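Local coordinates for adhesion and penetration protein autotransporter (Haemophilus influenzae, PDB 3SYJ), which probably acts as a serine protease and promotes bacterial adherence, aggregation and invasion through its surface-exposed passenger domain, at residues A[449-463]-A[471-485]. Sequence-based numbering, arbitrary orientation.
Sequences IGLVSGRGTVQLNDD and FYFGFRGGRLDLNGH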
loop_
_atom_site.group_PDB
_atom_site.type_symbol
_atom_site.label_atom_id
_atom_site.label_comp_id
_atom_site.label_asym_id
_atom_site.label_seq_id
_atom_site.Cartn_x
_atom_site.Cartn_y
_atom_site.Cartn_z
ATOM N N ILE A 449 -27.130 -28.635 -37.835
ATOM C CA ILE A 449 -25.673 -28.779 -37.763
ATOM C C ILE A 449 -25.251 -29.359 -36.415
ATOM O O ILE A 449 -25.611 -28.827 -35.367
ATOM C CB ILE A 449 -24.951 -27.419 -37.974
ATOM C CG1 ILE A 449 -25.327 -26.796 -39.322
ATOM C CG2 ILE A 449 -23.443 -27.576 -37.866
ATOM C CD1 ILE A 449 -24.971 -25.318 -39.428
ATOM N N GLY A 450 -24.502 -30.460 -36.446
ATOM C CA GLY A 450 -24.000 -31.060 -35.227
ATOM C C GLY A 450 -22.485 -31.194 -35.228
ATOM O O GLY A 450 -21.878 -31.478 -36.259
ATOM N N LEU A 451 -21.877 -30.968 -34.066
ATOM C CA LEU A 451 -20.468 -31.276 -33.855
ATOM C C LEU A 451 -20.345 -32.507 -32.944
ATOM O O LEU A 451 -20.924 -32.534 -31.854
ATOM C CB LEU A 451 -19.761 -30.083 -33.220
ATOM C CG LEU A 451 -19.341 -28.949 -34.153
ATOM C CD1 LEU A 451 -19.178 -27.660 -33.369
ATOM C CD2 LEU A 451 -18.046 -29.328 -34.860
ATOM N N VAL A 452 -19.603 -33.523 -33.395
ATOM C CA VAL A 452 -19.449 -34.754 -32.624
ATOM C C VAL A 452 -18.025 -35.287 -32.679
ATOM O O VAL A 452 -17.311 -35.072 -33.658
ATOM C CB VAL A 452 -20.411 -35.872 -33.093
ATOM C CG1 VAL A 452 -21.856 -35.474 -32.849
ATOM C CG2 VAL A 452 -20.178 -36.202 -34.559
ATOM N N SER A 453 -17.640 -35.980 -31.606
ATOM C CA SER A 453 -16.347 -36.667 -31.474
ATOM C C SER A 453 -15.213 -35.769 -31.004
ATOM O O SER A 453 -14.097 -36.229 -30.817
ATOM C CB SER A 453 -15.855 -37.225 -32.806
ATOM O OG SER A 453 -14.970 -36.312 -33.434
ATOM N N GLY A 454 -15.502 -34.488 -30.817
ATOM C CA GLY A 454 -14.526 -33.567 -30.270
ATOM C C GLY A 454 -13.399 -33.200 -31.225
ATOM O O GLY A 454 -12.589 -32.340 -30.913
ATOM N N ARG A 455 -13.336 -33.838 -32.389
ATOM C CA ARG A 455 -12.253 -33.571 -33.336
ATOM C C ARG A 455 -12.564 -32.405 -34.275
ATOM O O ARG A 455 -11.664 -31.847 -34.903
ATOM C CB ARG A 455 -11.938 -34.815 -34.176
ATOM C CG ARG A 455 -11.516 -36.039 -33.386
ATOM C CD ARG A 455 -11.504 -37.279 -34.290
ATOM N NE ARG A 455 -12.847 -37.580 -34.776
ATOM C CZ ARG A 455 -13.134 -38.464 -35.725
ATOM N NH1 ARG A 455 -12.163 -39.155 -36.323
ATOM N NH2 ARG A 455 -14.401 -38.661 -36.077
ATOM N N GLY A 456 -13.835 -32.046 -34.381
ATOM C CA GLY A 456 -14.275 -31.121 -35.413
ATOM C C GLY A 456 -14.442 -29.669 -35.007
ATOM O O GLY A 456 -14.501 -29.340 -33.823
ATOM N N THR A 457 -14.520 -28.801 -36.017
ATOM C CA THR A 457 -14.712 -27.366 -35.820
ATOM C C THR A 457 -15.659 -26.783 -36.868
ATOM O O THR A 457 -15.523 -27.036 -38.066
ATOM C CB THR A 457 -13.367 -26.594 -35.906
ATOM O OG1 THR A 457 -12.506 -26.984 -34.829
ATOM C CG2 THR A 457 -13.593 -25.083 -35.846
ATOM N N VAL A 458 -16.620 -25.995 -36.414
ATOM C CA VAL A 458 -17.433 -25.216 -37.325
ATOM C C VAL A 458 -17.017 -23.765 -37.174
ATOM O O VAL A 458 -17.040 -23.226 -36.072
ATOM C CB VAL A 458 -18.933 -25.357 -37.018
ATOM C CG1 VAL A 458 -19.713 -24.246 -37.682
ATOM C CG2 VAL A 458 -19.445 -26.733 -37.460
ATOM N N GLN A 459 -16.622 -23.149 -38.283
ATOM C CA GLN A 459 -16.154 -21.766 -38.294
ATOM C C GLN A 459 -17.126 -20.898 -39.096
ATOM O O GLN A 459 -17.522 -21.260 -40.208
ATOM C CB GLN A 459 -14.747 -21.696 -38.898
ATOM C CG GLN A 459 -14.213 -20.296 -39.172
ATOM C CD GLN A 459 -12.871 -20.336 -39.883
ATOM O OE1 GLN A 459 -11.967 -21.063 -39.482
ATOM N NE2 GLN A 459 -12.740 -19.557 -40.954
ATOM N N LEU A 460 -17.517 -19.765 -38.525
ATOM C CA LEU A 460 -18.486 -18.882 -39.167
ATOM C C LEU A 460 -17.783 -17.808 -39.995
ATOM O O LEU A 460 -17.003 -17.014 -39.464
ATOM C CB LEU A 460 -19.384 -18.215 -38.117
ATOM C CG LEU A 460 -20.067 -19.126 -37.092
ATOM C CD1 LEU A 460 -21.049 -18.335 -36.222
ATOM C CD2 LEU A 460 -20.771 -20.274 -37.793
ATOM N N ASN A 461 -18.070 -17.781 -41.291
ATOM C CA ASN A 461 -17.550 -16.726 -42.149
ATOM C C ASN A 461 -18.637 -15.777 -42.632
ATOM O O ASN A 461 -18.432 -15.033 -43.580
ATOM C CB ASN A 461 -16.785 -17.309 -43.337
ATOM C CG ASN A 461 -15.328 -17.584 -43.012
ATOM O OD1 ASN A 461 -14.485 -17.626 -43.902
ATOM N ND2 ASN A 461 -15.025 -17.761 -41.730
ATOM N N ASP A 462 -19.788 -15.800 -41.966
ATOM C CA ASP A 462 -20.907 -14.933 -42.332
ATOM C C ASP A 462 -22.003 -15.012 -41.279
ATOM O O ASP A 462 -21.981 -15.890 -40.408
ATOM C CB ASP A 462 -21.458 -15.324 -43.708
ATOM C CG ASP A 462 -22.406 -14.272 -44.294
ATOM O OD1 ASP A 462 -22.489 -13.144 -43.760
ATOM O OD2 ASP A 462 -23.074 -14.580 -45.305
ATOM N N ASP A 463 -22.958 -14.088 -41.349
ATOM C CA ASP A 463 -24.100 -14.108 -40.445
ATOM C C ASP A 463 -25.255 -14.894 -41.052
ATOM O O ASP A 463 -25.257 -15.205 -42.246
ATOM C CB ASP A 463 -24.561 -12.695 -40.100
ATOM C CG ASP A 463 -23.467 -11.865 -39.464
ATOM O OD1 ASP A 463 -22.785 -12.367 -38.546
ATOM O OD2 ASP A 463 -23.286 -10.702 -39.877
ATOM N N PHE A 471 -28.695 -26.122 -34.073
ATOM C CA PHE A 471 -27.281 -26.428 -33.932
ATOM C C PHE A 471 -27.126 -27.217 -32.642
ATOM O O PHE A 471 -27.747 -26.893 -31.633
ATOM C CB PHE A 471 -26.459 -25.134 -33.874
ATOM C CG PHE A 471 -24.964 -25.352 -33.827
ATOM C CD1 PHE A 471 -24.184 -25.157 -34.962
ATOM C CD2 PHE A 471 -24.339 -25.731 -32.651
ATOM C CE1 PHE A 471 -22.811 -25.356 -34.927
ATOM C CE2 PHE A 471 -22.967 -25.936 -32.604
ATOM C CZ PHE A 471 -22.202 -25.750 -33.740
ATOM N N TYR A 472 -26.317 -28.263 -32.669
ATOM C CA TYR A 472 -26.109 -29.043 -31.458
ATOM C C TYR A 472 -24.684 -29.568 -31.333
ATOM O O TYR A 472 -24.045 -29.926 -32.332
ATOM C CB TYR A 472 -27.102 -30.209 -31.380
ATOM C CG TYR A 472 -26.900 -31.251 -32.458
ATOM C CD1 TYR A 472 -26.089 -32.360 -32.236
ATOM C CD2 TYR A 472 -27.504 -31.117 -33.700
ATOM C CE1 TYR A 472 -25.886 -33.307 -33.228
ATOM C CE2 TYR A 472 -27.314 -32.055 -34.688
ATOM C CZ TYR A 472 -26.505 -33.152 -34.450
ATOM O OH TYR A 472 -26.319 -34.086 -35.447
ATOM N N PHE A 473 -24.197 -29.596 -30.095
ATOM C CA PHE A 473 -23.006 -30.355 -29.750
ATOM C C PHE A 473 -23.439 -31.751 -29.294
ATOM O O PHE A 473 -23.981 -31.931 -28.200
ATOM C CB PHE A 473 -22.214 -29.653 -28.646
ATOM C CG PHE A 473 -21.799 -28.250 -28.992
ATOM C CD1 PHE A 473 -20.551 -27.996 -29.530
ATOM C CD2 PHE A 473 -22.662 -27.183 -28.780
ATOM C CE1 PHE A 473 -20.170 -26.698 -29.849
ATOM C CE2 PHE A 473 -22.285 -25.888 -29.099
ATOM C CZ PHE A 473 -21.041 -25.647 -29.633
ATOM N N GLY A 474 -23.215 -32.743 -30.147
ATOM C CA GLY A 474 -23.555 -34.107 -29.802
ATOM C C GLY A 474 -22.483 -34.759 -28.952
ATOM O O GLY A 474 -21.733 -34.081 -28.255
ATOM N N PHE A 475 -22.426 -36.085 -29.019
ATOM C CA PHE A 475 -21.456 -36.896 -28.289
ATOM C C PHE A 475 -20.046 -36.373 -28.481
ATOM O O PHE A 475 -19.521 -36.404 -29.592
ATOM C CB PHE A 475 -21.536 -38.338 -28.790
ATOM C CG PHE A 475 -20.537 -39.271 -28.167
ATOM C CD1 PHE A 475 -20.722 -39.739 -26.878
ATOM C CD2 PHE A 475 -19.438 -39.728 -28.891
ATOM C CE1 PHE A 475 -19.815 -40.622 -26.305
ATOM C CE2 PHE A 475 -18.521 -40.617 -28.324
ATOM C CZ PHE A 475 -18.713 -41.064 -27.030
ATOM N N ARG A 476 -19.453 -35.884 -27.393
ATOM C CA ARG A 476 -18.072 -35.369 -27.354
ATOM C C ARG A 476 -17.859 -34.012 -28.051
ATOM O O ARG A 476 -16.756 -33.465 -28.053
ATOM C CB ARG A 476 -17.062 -36.423 -27.812
ATOM C CG ARG A 476 -16.877 -37.525 -26.787
ATOM C CD ARG A 476 -15.925 -38.589 -27.283
ATOM N NE ARG A 476 -15.879 -39.714 -26.360
ATOM C CZ ARG A 476 -15.240 -40.852 -26.606
ATOM N NH1 ARG A 476 -14.590 -41.020 -27.754
ATOM N NH2 ARG A 476 -15.251 -41.820 -25.703
ATOM N N GLY A 477 -18.934 -33.470 -28.610
ATOM C CA GLY A 477 -18.933 -32.109 -29.117
ATOM C C GLY A 477 -17.811 -31.807 -30.083
ATOM O O GLY A 477 -17.442 -32.650 -30.903
ATOM N N GLY A 478 -17.266 -30.598 -29.955
ATOM C CA GLY A 478 -16.321 -30.029 -30.902
ATOM C C GLY A 478 -16.302 -28.512 -30.753
ATOM O O GLY A 478 -16.871 -27.976 -29.795
ATOM N N ARG A 479 -15.667 -27.816 -31.697
ATOM C CA ARG A 479 -15.498 -26.360 -31.579
ATOM C C ARG A 479 -16.407 -25.589 -32.509
ATOM O O ARG A 479 -16.395 -25.800 -33.720
ATOM C CB ARG A 479 -14.039 -25.939 -31.832
ATOM C CG ARG A 479 -13.117 -26.118 -30.634
ATOM C CD ARG A 479 -11.645 -25.871 -30.970
ATOM N NE ARG A 479 -10.790 -26.873 -30.336
ATOM C CZ ARG A 479 -10.504 -26.896 -29.039
ATOM N NH1 ARG A 479 -10.991 -25.963 -28.238
ATOM N NH2 ARG A 479 -9.728 -27.840 -28.538
ATOM N N LEU A 480 -17.208 -24.705 -31.936
ATOM C CA LEU A 480 -17.919 -23.709 -32.714
ATOM C C LEU A 480 -17.094 -22.432 -32.615
ATOM O O LEU A 480 -17.048 -21.794 -31.559
ATOM C CB LEU A 480 -19.333 -23.484 -32.169
ATOM C CG LEU A 480 -20.085 -22.285 -32.755
ATOM C CD1 LEU A 480 -20.176 -22.395 -34.269
ATOM C CD2 LEU A 480 -21.479 -22.117 -32.141
ATOM N N ASP A 481 -16.409 -22.091 -33.703
ATOM C CA ASP A 481 -15.584 -20.885 -33.758
ATOM C C ASP A 481 -16.373 -19.743 -34.383
ATOM O O ASP A 481 -16.560 -19.693 -35.598
ATOM C CB ASP A 481 -14.291 -21.139 -34.548
ATOM C CG ASP A 481 -13.498 -19.860 -34.805
ATOM O OD1 ASP A 481 -13.618 -18.905 -34.009
ATOM O OD2 ASP A 481 -12.750 -19.813 -35.807
ATOM N N LEU A 482 -16.833 -18.831 -33.531
ATOM C CA LEU A 482 -17.639 -17.694 -33.948
ATOM C C LEU A 482 -16.890 -16.759 -34.895
ATOM O O LEU A 482 -17.503 -15.968 -35.618
ATOM C CB LEU A 482 -18.096 -16.918 -32.717
ATOM C CG LEU A 482 -18.908 -17.741 -31.722
ATOM C CD1 LEU A 482 -19.339 -16.847 -30.601
ATOM C CD2 LEU A 482 -20.109 -18.350 -32.421
ATOM N N ASN A 483 -15.563 -16.840 -34.872
ATOM C CA ASN A 483 -14.738 -16.097 -35.808
ATOM C C ASN A 483 -15.213 -14.662 -35.977
ATOM O O ASN A 483 -15.403 -14.195 -37.099
ATOM C CB ASN A 483 -14.729 -16.803 -37.161
ATOM C CG ASN A 483 -13.792 -16.145 -38.161
ATOM O OD1 ASN A 483 -12.837 -15.468 -37.778
ATOM N ND2 ASN A 483 -14.064 -16.344 -39.450
ATOM N N GLY A 484 -15.425 -13.979 -34.854
ATOM C CA GLY A 484 -15.769 -12.569 -34.865
ATOM C C GLY A 484 -17.238 -12.272 -35.063
ATOM O O GLY A 484 -17.632 -11.114 -35.179
ATOM N N HIS A 485 -18.060 -13.311 -35.106
ATOM C CA HIS A 485 -19.490 -13.120 -35.326
ATOM C C HIS A 485 -20.258 -13.279 -34.022
ATOM O O HIS A 485 -19.725 -13.780 -33.037
ATOM C CB HIS A 485 -20.005 -14.117 -36.363
ATOM C CG HIS A 485 -19.514 -13.853 -37.751
ATOM N ND1 HIS A 485 -18.310 -14.333 -38.221
ATOM C CD2 HIS A 485 -20.067 -13.157 -38.773
ATOM C CE1 HIS A 485 -18.142 -13.943 -39.473
ATOM N NE2 HIS A 485 -19.195 -13.231 -39.832
HETATM O O HOH W 1 -16.507 -32.332 -33.421
HETATM O O HOH W 2 -13.629 -38.979 -30.133
HETATM O O HOH W 3 -11.729 -21.851 -36.787
#
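Gly450 and Tyr472 pair in one of two parallel ladders through which successive coils of the passenger's beta-helix satisfy each other's backbone. In the first ladder Tyr472 N donates to Ile449 O at 2.8 Å, and Leu451 N to Tyr472 O. The tyrosine ring, swung between its own backbone N and carbonyl carbon (chi1 66°), lies flat over Gly450, whose CA sits 3.4 Å from the ring centroid in a CH-pi contact. At the corner Ser453 N reaches Phe475 O almost straight (2.8 Å, 170°), whereas Gly454 N meets Gly477 O from above the carbonyl plane. A water bridges the coils there, accepting from Gly456 N with Gly477 O and Val452 O in its reach. The second ladder runs from Gly456 O, which takes Arg479 N, to Leu460 N on Asp481 O. At its end Asn483 ND2 donates to Leu460 O at 3.0 Å, while Asp481 OD1 closes an Asx turn with Asn483 N and also receives His504 N. Inside, Leu451 CD1 abuts the Phe471 edge at CZ (3.6 Å). Strands 423-427 and 430-433 continue the stack beyond 449-463; strands 493-494 and 499-502 continue it beyond 471-485.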